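Local coordinates for protein nicotinamide-nucleotide adenylyltransferase NadR family / Ribosylnicotinamide kinase (Lactococcus lactis subsp. cremoris, PDB 6GYE) that binds nicotinamide riboside and, as a two-domain NadR enzyme, probably phosphorylates it and adenylylates the resulting mononucleotide on the way to NAD, at residues F67-E72 and F175-S180; E166-I171 and P250-I255; T28-Q33 and H151-S156. All coordinates share one frame; numbering follows the deposited sequence.

Overall arrangement
Contact 3 lies in the five-stranded parallel-sheet domain, where helices 28-40 and 151-162 pack together. Contacts 1 and 2 lie nearer the centre of the chain, where that domain meets the four-stranded kinase-like one. Their centres are about 13 Å apart, and they touch: Arg176 of 175-180 reaches Ile171 of 166-171, and Ser180 reaches Asn252. Contact 3 is centred about 16 Å from contact 1 and 17 Å from contact 2, which it meets through His170 and Thr28. Along the chain, contact 3 closes before contact 2 opens, whereas contact 1 crosses both. The linking segments 166-171 and 175-180 thus hold on to both domains, and 175-180 reaches the bound nicotinamide riboside through Arg177.

Contact 1: F67-E72 and F175-S180; sequences FRYLRE and FRRHFS. With NNR (Nicotinamide riboside), chain I; SO4 (sulfate ion), chain D.
Tyr69, on helix 63-73, reaches Phe175 with CB and CD2, and a sulfate and Arg177 with its hydroxyl end. Its CB rests 3.6 Å from Phe175 CZ, and with CG turned anti to its carbonyl carbon (chi1 -75°) the ring turns its edge toward the phenylalanine. There CD2 lies 3.7 Å above one face of Phe175, a T-shaped stack with planes at 88°. Leu70 CD2 meets the edge of the same phenylalanine, 3.8 Å from its CZ. Tyrosine suits this place because its CB and ring carbons are apolar and its hydroxyl polar: OH donates to sulfate O1 near the ring plane, though the modelled length is doubtful. Arg177 NH2 is also close to OH, but the angle is too poor for a bond. Arg177 bends at chi3 (85°), lying against the ribose while NE makes a weak bond to sulfate O2 and NH1 holds Asn248. An alanine here is likely to leave the Asn248 carboxamide oxygen without its mate and the sulfate with less positive charge around it. With Lys65, and more weakly His178, also on the anion, the arrangement is consistent with an anion-binding pocket beside the nicotinamide riboside site, to which Arg177 belongs.

Contact 2: E166-I171 and P250-I255; sequences EHWTHI and PANQGI
An Asx turn at Asn252, in the loop that leads into edge strand 255-259 of the P-loop-type domain, forms the surface on which Trp168 lies. The tryptophan comes from the 3-10 segment 168-170 of the linking region, and its CG stands anti to the backbone N (chi1 -172°), which carries the indole out over the turn. Side chain OD1 of Asn252 closes the turn by accepting from Gly254 N at 2.6 Å. Asparagine suits the position because its amide has a second use: ND2 donates to Val247 O and Ser180 OG, tying the turn to the end of helix 229-247 and to Ser180, just ahead of strand 181-187.

The indole lies flat on the backbone so fixed. Gly254 CA sits 3.4 Å from the centroid of the six-membered ring, almost exactly on its normal, as a CH-pi contact. Gln253 O lies over the five-membered ring, 3.4 Å from Trp168 CG. At the rim, Trp168 NE1 donates to Asn252 O at 3.0 Å; the bond is bent (137°), and the donor stands 46° out of the carbonyl plane. Trp168 CZ2 touches the Asn252 amide, 3.8 Å from its CG. Glycine suits position 254, since with this backbone a CB would collide with the carbonyl oxygen of Gln253 and would also crowd Trp168 CE3.

Phe179 and Arg176 also pack on the tryptophan, so the ring is buried between the linker and the kinase-like domain. Large enough to cover the turn and able to donate from its rim, it satisfies its one buried N-H within the contact, and the bent bond suggests that flat stacking, more than ideal hydrogen-bond geometry, sets where the indole lies.

Contact 3: T28-Q33 and H151-S156; sequences TGHQQQ and HDISLS. With SO4 (sulfate ion), chain E.
Ile153 lays its CG2 methyl over one face of the His30 imidazole, 3.3 Å from NE2, and sends its other branch toward Gln33. The split follows from chi1 of -67°, which sets CG2 anti to the backbone N and CG1 anti to the carbonyl carbon. At the end of that second branch CD1 sits over the flat of the Gln33 carboxamide, 3.1 Å from OE1, a tight approach, and it also lies 3.6 Å from Gly29 O. A beta-branched residue fits well here, since one side chain fills two directions between the helices.

The segments 28-33 and 151-156 of these helices run roughly antiparallel (149°), their axes 9.5 Å apart at closest approach. They come nearest where Gly29 faces Ile153, their CA atoms 5.6 Å apart; a CB on Gly29 would stand only 3.5 Å from Ile153 CG1, so glycine permits this approach.

The polar atoms find their partners outside the pair: Tyr19 OH binds Gln33 OE1, while His30 NE2 donates to sulfate O1 at 2.7 Å, almost straight (176°) and near the ring plane. His27 N holds His30 ND1, fixing the ring's rotation. The HTGH sequence and the sheet order agree with the HIGH motif of nucleotidyltransferases. Sulfate, also gripped by Arg150 and the Thr22 and Phe23 amides, probably marks where a nucleotide phosphate would bind; the isoleucine methyl packs over one ring face while NE2 uses the ring's edge for the anion.

Contact 1: F67-E72 and F175-S180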
loop_
_atom_site.group_PDB
_atom_site.type_symbol
_atom_site.label_atom_id
_atom_site.label_comp_id
_atom_site.label_asym_id
_atom_site.label_seq_id
_atom_site.Cartn_x
_atom_site.Cartn_y
_atom_site.Cartn_z
ATOM N N PHE A 67 -1.618 -3.690 13.122
ATOM C CA PHE A 67 -1.532 -4.943 13.862
ATOM C C PHE A 67 -1.507 -6.131 12.907
ATOM O O PHE A 67 -0.634 -6.999 13.016
ATOM C CB PHE A 67 -2.695 -5.040 14.845
ATOM C CG PHE A 67 -2.912 -6.401 15.420
ATOM C CD1 PHE A 67 -2.111 -6.871 16.450
ATOM C CD2 PHE A 67 -3.940 -7.211 14.945
ATOM C CE1 PHE A 67 -2.333 -8.135 16.999
ATOM C CE2 PHE A 67 -4.163 -8.475 15.486
ATOM C CZ PHE A 67 -3.359 -8.933 16.516
ATOM N N ARG A 68 -2.439 -6.175 11.939
ATOM C CA ARG A 68 -2.455 -7.298 10.983
ATOM C C ARG A 68 -1.171 -7.337 10.165
ATOM O O ARG A 68 -0.570 -8.401 9.999
ATOM C CB ARG A 68 -3.660 -7.218 10.045
ATOM C CG ARG A 68 -5.003 -7.580 10.679
ATOM C CD ARG A 68 -4.966 -8.967 11.307
ATOM N NE ARG A 68 -6.286 -9.466 11.699
ATOM C CZ ARG A 68 -7.116 -10.137 10.898
ATOM N NH1 ARG A 68 -6.780 -10.404 9.627
ATOM N NH2 ARG A 68 -8.291 -10.545 11.375
ATOM N N TYR A 69 -0.691 -6.173 9.713
ATOM C CA TYR A 69 0.543 -6.146 8.936
ATOM C C TYR A 69 1.730 -6.673 9.746
ATOM O O TYR A 69 2.596 -7.378 9.210
ATOM C CB TYR A 69 0.818 -4.729 8.447
ATOM C CG TYR A 69 -0.054 -4.296 7.302
ATOM C CD1 TYR A 69 -1.072 -5.116 6.831
ATOM C CD2 TYR A 69 0.173 -3.081 6.654
ATOM C CE1 TYR A 69 -1.864 -4.729 5.766
ATOM C CE2 TYR A 69 -0.619 -2.681 5.574
ATOM C CZ TYR A 69 -1.629 -3.515 5.133
ATOM O OH TYR A 69 -2.418 -3.125 4.068
ATOM N N LEU A 70 1.807 -6.307 11.028
ATOM C CA LEU A 70 2.882 -6.806 11.883
ATOM C C LEU A 70 2.797 -8.315 12.060
ATOM O O LEU A 70 3.820 -9.012 12.032
ATOM C CB LEU A 70 2.845 -6.113 13.252
ATOM C CG LEU A 70 3.665 -4.842 13.532
ATOM C CD1 LEU A 70 5.122 -5.164 13.806
ATOM C CD2 LEU A 70 3.567 -3.862 12.395
ATOM N N ARG A 71 1.584 -8.839 12.267
ATOM C CA ARG A 71 1.438 -10.280 12.410
ATOM C C ARG A 71 1.979 -10.990 11.185
ATOM O O ARG A 71 2.693 -11.990 11.301
ATOM C CB ARG A 71 -0.028 -10.654 12.643
ATOM C CG ARG A 71 -0.496 -10.503 14.076
ATOM C CD ARG A 71 0.093 -11.569 14.983
ATOM N NE ARG A 71 -0.511 -11.517 16.315
ATOM C CZ ARG A 71 -1.672 -12.086 16.632
ATOM N NH1 ARG A 71 -2.358 -12.768 15.728
ATOM N NH2 ARG A 71 -2.149 -11.990 17.861
ATOM N N GLU A 72 1.675 -10.461 10.001
ATOM C CA GLU A 72 2.192 -11.059 8.781
ATOM C C GLU A 72 3.705 -10.896 8.707
ATOM O O GLU A 72 4.420 -11.826 8.314
ATOM C CB GLU A 72 1.503 -10.441 7.562
ATOM C CG GLU A 72 1.855 -11.128 6.262
ATOM C CD GLU A 72 1.253 -10.461 5.018
ATOM O OE1 GLU A 72 0.226 -9.734 5.106
ATOM O OE2 GLU A 72 1.844 -10.658 3.935
ATOM N N PHE A 175 4.293 -3.333 4.180
ATOM C CA PHE A 175 3.788 -1.970 4.130
ATOM C C PHE A 175 3.995 -1.302 2.777
ATOM O O PHE A 175 3.507 -0.183 2.587
ATOM C CB PHE A 175 4.459 -1.104 5.220
ATOM C CG PHE A 175 3.964 -1.384 6.619
ATOM C CD1 PHE A 175 4.430 -2.478 7.334
ATOM C CD2 PHE A 175 3.003 -0.565 7.204
ATOM C CE1 PHE A 175 3.955 -2.747 8.614
ATOM C CE2 PHE A 175 2.524 -0.820 8.490
ATOM C CZ PHE A 175 3.004 -1.907 9.197
ATOM N N ARG A 176 4.684 -1.954 1.826
ATOM C CA ARG A 176 5.163 -1.225 0.648
ATOM C C ARG A 176 4.032 -0.839 -0.299
ATOM O O ARG A 176 4.086 0.225 -0.932
ATOM C CB ARG A 176 6.243 -2.024 -0.080
ATOM C CG ARG A 176 7.594 -1.903 0.642
ATOM C CD ARG A 176 8.716 -2.670 -0.051
ATOM N NE ARG A 176 9.920 -2.710 0.780
ATOM C CZ ARG A 176 11.110 -3.126 0.346
ATOM N NH1 ARG A 176 11.274 -3.531 -0.915
ATOM N NH2 ARG A 176 12.142 -3.152 1.178
ATOM N N ARG A 177 3.017 -1.689 -0.427
ATOM C CA ARG A 177 1.910 -1.392 -1.332
ATOM C C ARG A 177 1.260 -0.061 -0.984
ATOM O O ARG A 177 0.970 0.754 -1.874
ATOM C CB ARG A 177 0.891 -2.534 -1.288
ATOM C CG ARG A 177 -0.507 -2.138 -1.713
ATOM C CD ARG A 177 -1.444 -3.332 -1.673
ATOM N NE ARG A 177 -2.039 -3.586 -0.363
ATOM C CZ ARG A 177 -1.610 -4.514 0.497
ATOM N NH1 ARG A 177 -0.561 -5.292 0.195
ATOM N NH2 ARG A 177 -2.234 -4.667 1.665
ATOM N N HIS A 178 1.071 0.192 0.317
ATOM C CA HIS A 178 0.420 1.418 0.766
ATOM C C HIS A 178 1.170 2.659 0.299
ATOM O O HIS A 178 0.547 3.684 -0.016
ATOM C CB HIS A 178 0.304 1.413 2.289
ATOM C CG HIS A 178 -0.329 2.647 2.849
ATOM N ND1 HIS A 178 -1.696 2.804 2.943
ATOM C CD2 HIS A 178 0.216 3.787 3.341
ATOM C CE1 HIS A 178 -1.965 3.985 3.473
ATOM N NE2 HIS A 178 -0.824 4.603 3.718
ATOM N N PHE A 179 2.503 2.602 0.275
ATOM C CA PHE A 179 3.307 3.788 -0.031
ATOM C C PHE A 179 3.686 3.882 -1.497
ATOM O O PHE A 179 4.424 4.795 -1.882
ATOM C CB PHE A 179 4.574 3.811 0.822
ATOM C CG PHE A 179 4.312 4.084 2.266
ATOM C CD1 PHE A 179 4.033 5.364 2.699
ATOM C CD2 PHE A 179 4.305 3.052 3.184
ATOM C CE1 PHE A 179 3.772 5.610 4.035
ATOM C CE2 PHE A 179 4.040 3.294 4.518
ATOM C CZ PHE A 179 3.776 4.564 4.946
ATOM N N SER A 180 3.237 2.934 -2.309
ATOM C CA SER A 180 3.658 2.882 -3.697
ATOM C C SER A 180 3.031 4.021 -4.493
ATOM O O SER A 180 1.875 4.390 -4.274
ATOM C CB SER A 180 3.284 1.528 -4.301
ATOM O OG SER A 180 3.786 1.475 -5.606
HETATM O O2R NNR I . -3.390 -5.057 -4.633
HETATM C C2R NNR I . -3.656 -3.719 -4.191
HETATM C C3R NNR I . -4.098 -3.656 -2.735
HETATM O O3R NNR I . -4.165 -4.949 -2.118
HETATM C C4R NNR I . -5.478 -3.017 -2.740
HETATM C C5R NNR I . -5.496 -1.733 -1.922
HETATM O O5R NNR I . -6.799 -1.143 -1.990
HETATM O O4R NNR I . -5.827 -2.730 -4.096
HETATM C C1R NNR I . -4.796 -3.126 -5.005
HETATM N N1 NNR I . -4.317 -1.961 -5.750
HETATM C C2 NNR I . -4.736 -1.762 -7.007
HETATM C C6 NNR I . -3.464 -1.109 -5.166
HETATM C C5 NNR I . -2.992 0.006 -5.851
HETATM C C4 NNR I . -3.412 0.235 -7.153
HETATM C C3 NNR I . -4.296 -0.663 -7.736
HETATM C C7 NNR I . -4.772 -0.449 -9.141
HETATM O O7 NNR I . -5.165 -1.404 -9.791
HETATM N N7 NNR I . -4.753 0.784 -9.646
HETATM S S SO4 D . -3.173 -0.572 1.969
HETATM O O1 SO4 D . -2.004 -1.186 2.571
HETATM O O2 SO4 D . -4.075 -1.631 1.511
HETATM O O3 SO4 D . -3.886 0.248 2.939
HETATM O O4 SO4 D . -2.767 0.288 0.858
#

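Contact 2: E166-I171 and P250-I255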
loop_
_atom_site.group_PDB
_atom_site.type_symbol
_atom_site.label_atom_id
_atom_site.label_comp_id
_atom_site.label_asym_id
_atom_site.label_seq_id
_atom_site.Cartn_x
_atom_site.Cartn_y
_atom_site.Cartn_z
ATOM N N GLU A 166 12.340 7.696 -1.521
ATOM C CA GLU A 166 13.730 7.877 -1.114
ATOM C C GLU A 166 14.200 6.865 -0.074
ATOM O O GLU A 166 15.408 6.709 0.118
ATOM C CB GLU A 166 13.928 9.276 -0.528
ATOM C CG GLU A 166 14.662 10.242 -1.435
ATOM C CD GLU A 166 16.084 9.796 -1.748
ATOM O OE1 GLU A 166 16.876 9.584 -0.804
ATOM O OE2 GLU A 166 16.403 9.644 -2.949
ATOM N N HIS A 167 13.287 6.231 0.651
ATOM C CA HIS A 167 13.655 5.353 1.756
ATOM C C HIS A 167 13.071 3.957 1.574
ATOM O O HIS A 167 13.002 3.164 2.522
ATOM C CB HIS A 167 13.232 6.008 3.073
ATOM C CG HIS A 167 13.812 7.384 3.250
ATOM N ND1 HIS A 167 15.109 7.593 3.667
ATOM C CD2 HIS A 167 13.293 8.618 3.021
ATOM C CE1 HIS A 167 15.355 8.893 3.720
ATOM N NE2 HIS A 167 14.272 9.539 3.326
ATOM N N TRP A 168 12.740 3.628 0.329
ATOM C CA TRP A 168 11.947 2.452 0.007
ATOM C C TRP A 168 12.532 1.169 0.585
ATOM O O TRP A 168 11.802 0.348 1.156
ATOM C CB TRP A 168 11.841 2.360 -1.507
ATOM C CG TRP A 168 10.925 1.342 -2.006
ATOM C CD1 TRP A 168 11.241 0.101 -2.510
ATOM C CD2 TRP A 168 9.502 1.452 -2.038
ATOM N NE1 TRP A 168 10.075 -0.561 -2.880
ATOM C CE2 TRP A 168 8.998 0.248 -2.599
ATOM C CE3 TRP A 168 8.602 2.458 -1.654
ATOM C CZ2 TRP A 168 7.631 0.029 -2.791
ATOM C CZ3 TRP A 168 7.246 2.239 -1.837
ATOM C CH2 TRP A 168 6.773 1.035 -2.406
ATOM N N THR A 169 13.842 0.952 0.406
ATOM C CA THR A 169 14.403 -0.341 0.784
ATOM C C THR A 169 14.307 -0.606 2.285
ATOM O O THR A 169 14.375 -1.764 2.696
ATOM C CB THR A 169 15.864 -0.467 0.331
ATOM O OG1 THR A 169 16.650 0.563 0.934
ATOM C CG2 THR A 169 15.990 -0.408 -1.182
ATOM N N HIS A 170 14.112 0.424 3.104
ATOM C CA HIS A 170 14.001 0.243 4.543
ATOM C C HIS A 170 12.585 -0.012 5.017
ATOM O O HIS A 170 12.410 -0.423 6.167
ATOM C CB HIS A 170 14.574 1.465 5.275
ATOM C CG HIS A 170 16.034 1.662 5.023
ATOM N ND1 HIS A 170 16.645 2.893 5.083
ATOM C CD2 HIS A 170 16.999 0.783 4.669
ATOM C CE1 HIS A 170 17.927 2.760 4.792
ATOM N NE2 HIS A 170 18.168 1.488 4.538
ATOM N N ILE A 171 11.584 0.221 4.166
ATOM C CA ILE A 171 10.200 -0.073 4.515
ATOM C C ILE A 171 9.986 -1.582 4.527
ATOM O O ILE A 171 10.389 -2.286 3.596
ATOM C CB ILE A 171 9.243 0.592 3.516
ATOM C CG1 ILE A 171 9.547 2.079 3.384
ATOM C CG2 ILE A 171 7.784 0.357 3.928
ATOM C CD1 ILE A 171 8.693 2.754 2.312
ATOM N N PRO A 250 7.858 -7.870 -5.593
ATOM C CA PRO A 250 9.170 -7.505 -5.025
ATOM C C PRO A 250 10.029 -6.678 -5.959
ATOM O O PRO A 250 10.973 -6.042 -5.493
ATOM C CB PRO A 250 9.822 -8.857 -4.716
ATOM C CG PRO A 250 9.059 -9.849 -5.576
ATOM C CD PRO A 250 7.680 -9.321 -5.772
ATOM N N ALA A 251 9.753 -6.678 -7.261
ATOM C CA ALA A 251 10.481 -5.816 -8.176
ATOM C C ALA A 251 10.082 -4.347 -8.031
ATOM O O ALA A 251 10.761 -3.477 -8.583
ATOM C CB ALA A 251 10.274 -6.293 -9.624
ATOM N N ASN A 252 8.986 -4.057 -7.336
ATOM C CA ASN A 252 8.583 -2.677 -7.095
ATOM C C ASN A 252 9.683 -1.927 -6.353
ATOM O O ASN A 252 10.112 -2.341 -5.269
ATOM C CB ASN A 252 7.285 -2.656 -6.288
ATOM C CG ASN A 252 6.667 -1.274 -6.201
ATOM O OD1 ASN A 252 7.279 -0.278 -6.583
ATOM N ND2 ASN A 252 5.443 -1.209 -5.693
ATOM N N GLN A 253 10.156 -0.835 -6.948
ATOM C CA GLN A 253 11.109 0.043 -6.292
ATOM C C GLN A 253 10.459 1.313 -5.775
ATOM O O GLN A 253 11.160 2.169 -5.256
ATOM C CB GLN A 253 12.271 0.398 -7.235
ATOM C CG GLN A 253 12.883 -0.814 -7.879
ATOM C CD GLN A 253 14.249 -0.570 -8.507
ATOM O OE1 GLN A 253 15.152 -1.391 -8.362
ATOM N NE2 GLN A 253 14.399 0.537 -9.216
ATOM N N GLY A 254 9.136 1.439 -5.878
ATOM C CA GLY A 254 8.444 2.590 -5.332
ATOM C C GLY A 254 7.484 3.230 -6.311
ATOM O O GLY A 254 6.647 4.051 -5.923
ATOM N N ILE A 255 7.570 2.834 -7.584
ATOM C CA ILE A 255 6.708 3.353 -8.640
ATOM C C ILE A 255 6.330 2.192 -9.553
ATOM O O ILE A 255 7.212 1.446 -9.990
ATOM C CB ILE A 255 7.435 4.451 -9.451
ATOM C CG1 ILE A 255 8.032 5.508 -8.511
ATOM C CG2 ILE A 255 6.492 5.077 -10.492
ATOM C CD1 ILE A 255 8.710 6.691 -9.207
#

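Contact 3: T28-Q33 and H151-S156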
loop_
_atom_site.group_PDB
_atom_site.type_symbol
_atom_site.label_atom_id
_atom_site.label_comp_id
_atom_site.label_asym_id
_atom_site.label_seq_id
_atom_site.Cartn_x
_atom_site.Cartn_y
_atom_site.Cartn_z
ATOM N N THR A 28 13.321 -1.023 8.860
ATOM C CA THR A 28 14.450 -1.848 9.271
ATOM C C THR A 28 15.075 -1.369 10.577
ATOM O O THR A 28 15.702 -2.178 11.273
ATOM C CB THR A 28 15.521 -1.920 8.164
ATOM O OG1 THR A 28 15.874 -0.622 7.755
ATOM C CG2 THR A 28 14.995 -2.627 6.944
ATOM N N GLY A 29 14.918 -0.084 10.931
ATOM C CA GLY A 29 15.362 0.368 12.245
ATOM C C GLY A 29 14.669 -0.382 13.372
ATOM O O GLY A 29 15.323 -0.882 14.291
ATOM N N HIS A 30 13.329 -0.480 13.308
ATOM C CA HIS A 30 12.592 -1.344 14.228
ATOM C C HIS A 30 13.151 -2.756 14.204
ATOM O O HIS A 30 13.394 -3.372 15.256
ATOM C CB HIS A 30 11.106 -1.398 13.858
ATOM C CG HIS A 30 10.381 -0.093 13.993
ATOM N ND1 HIS A 30 9.769 0.527 12.924
ATOM C CD2 HIS A 30 10.109 0.670 15.078
ATOM C CE1 HIS A 30 9.187 1.639 13.339
ATOM N NE2 HIS A 30 9.376 1.746 14.643
ATOM N N GLN A 31 13.319 -3.299 12.995
ATOM C CA GLN A 31 13.587 -4.723 12.867
ATOM C C GLN A 31 14.940 -5.080 13.456
ATOM O O GLN A 31 15.084 -6.132 14.084
ATOM C CB GLN A 31 13.469 -5.137 11.402
ATOM C CG GLN A 31 12.032 -5.037 10.942
ATOM C CD GLN A 31 11.852 -4.974 9.430
ATOM O OE1 GLN A 31 10.770 -4.644 8.950
ATOM N NE2 GLN A 31 12.911 -5.271 8.677
ATOM N N GLN A 32 15.940 -4.217 13.265
ATOM C CA GLN A 32 17.247 -4.475 13.857
ATOM C C GLN A 32 17.168 -4.472 15.375
ATOM O O GLN A 32 17.820 -5.289 16.032
ATOM C CB GLN A 32 18.270 -3.458 13.344
ATOM C CG GLN A 32 18.699 -3.799 11.921
ATOM C CD GLN A 32 18.836 -2.582 11.020
ATOM O OE1 GLN A 32 19.215 -1.504 11.465
ATOM N NE2 GLN A 32 18.468 -2.741 9.750
ATOM N N GLN A 33 16.367 -3.570 15.951
ATOM C CA GLN A 33 16.238 -3.559 17.406
ATOM C C GLN A 33 15.501 -4.793 17.894
ATOM O O GLN A 33 15.891 -5.394 18.904
ATOM C CB GLN A 33 15.524 -2.294 17.889
ATOM C CG GLN A 33 16.386 -1.042 17.809
ATOM C CD GLN A 33 15.830 0.104 18.632
ATOM O OE1 GLN A 33 14.628 0.172 18.896
ATOM N NE2 GLN A 33 16.705 1.015 19.040
ATOM N N HIS A 151 15.344 8.039 18.935
ATOM C CA HIS A 151 15.353 9.209 18.067
ATOM C C HIS A 151 15.554 8.845 16.592
ATOM O O HIS A 151 14.811 9.318 15.725
ATOM C CB HIS A 151 16.422 10.195 18.518
ATOM C CG HIS A 151 16.585 11.347 17.579
ATOM N ND1 HIS A 151 17.476 11.326 16.528
ATOM C CD2 HIS A 151 15.949 12.542 17.512
ATOM C CE1 HIS A 151 17.395 12.468 15.864
ATOM N NE2 HIS A 151 16.478 13.224 16.442
ATOM N N ASP A 152 16.551 8.007 16.295
ATOM C CA ASP A 152 16.816 7.650 14.902
ATOM C C ASP A 152 15.661 6.856 14.300
ATOM O O ASP A 152 15.339 7.018 13.119
ATOM C CB ASP A 152 18.125 6.866 14.791
ATOM C CG ASP A 152 19.350 7.745 14.990
ATOM O OD1 ASP A 152 19.187 8.908 15.426
ATOM O OD2 ASP A 152 20.476 7.281 14.708
ATOM N N ILE A 153 15.019 6.005 15.093
ATOM C CA ILE A 153 13.896 5.234 14.583
ATOM C C ILE A 153 12.721 6.147 14.245
ATOM O O ILE A 153 12.113 6.025 13.171
ATOM C CB ILE A 153 13.535 4.126 15.581
ATOM C CG1 ILE A 153 14.701 3.141 15.587
ATOM C CG2 ILE A 153 12.199 3.421 15.211
ATOM C CD1 ILE A 153 14.446 1.959 16.406
ATOM N N SER A 154 12.407 7.094 15.129
ATOM C CA SER A 154 11.310 8.022 14.870
ATOM C C SER A 154 11.590 8.908 13.663
ATOM O O SER A 154 10.702 9.142 12.838
ATOM C CB SER A 154 11.068 8.879 16.107
ATOM O OG SER A 154 10.233 8.150 16.984
ATOM N N LEU A 155 12.815 9.417 13.553
ATOM C CA LEU A 155 13.176 10.251 12.411
ATOM C C LEU A 155 13.078 9.469 11.104
ATOM O O LEU A 155 12.652 10.016 10.078
ATOM C CB LEU A 155 14.576 10.819 12.599
ATOM C CG LEU A 155 15.011 11.791 11.497
ATOM C CD1 LEU A 155 14.060 12.982 11.474
ATOM C CD2 LEU A 155 16.438 12.292 11.748
ATOM N N SER A 156 13.527 8.204 11.110
ATOM C CA SER A 156 13.394 7.358 9.929
ATOM C C SER A 156 11.934 7.203 9.551
ATOM O O SER A 156 11.567 7.345 8.380
ATOM C CB SER A 156 14.031 5.988 10.170
ATOM O OG SER A 156 15.442 6.098 10.133
HETATM S S SO4 E . 7.227 4.447 15.932
HETATM O O1 SO4 E . 8.534 3.837 16.150
HETATM O O2 SO4 E . 6.741 4.177 14.574
HETATM O O3 SO4 E . 6.351 3.868 16.944
HETATM O O4 SO4 E . 7.281 5.901 16.081
#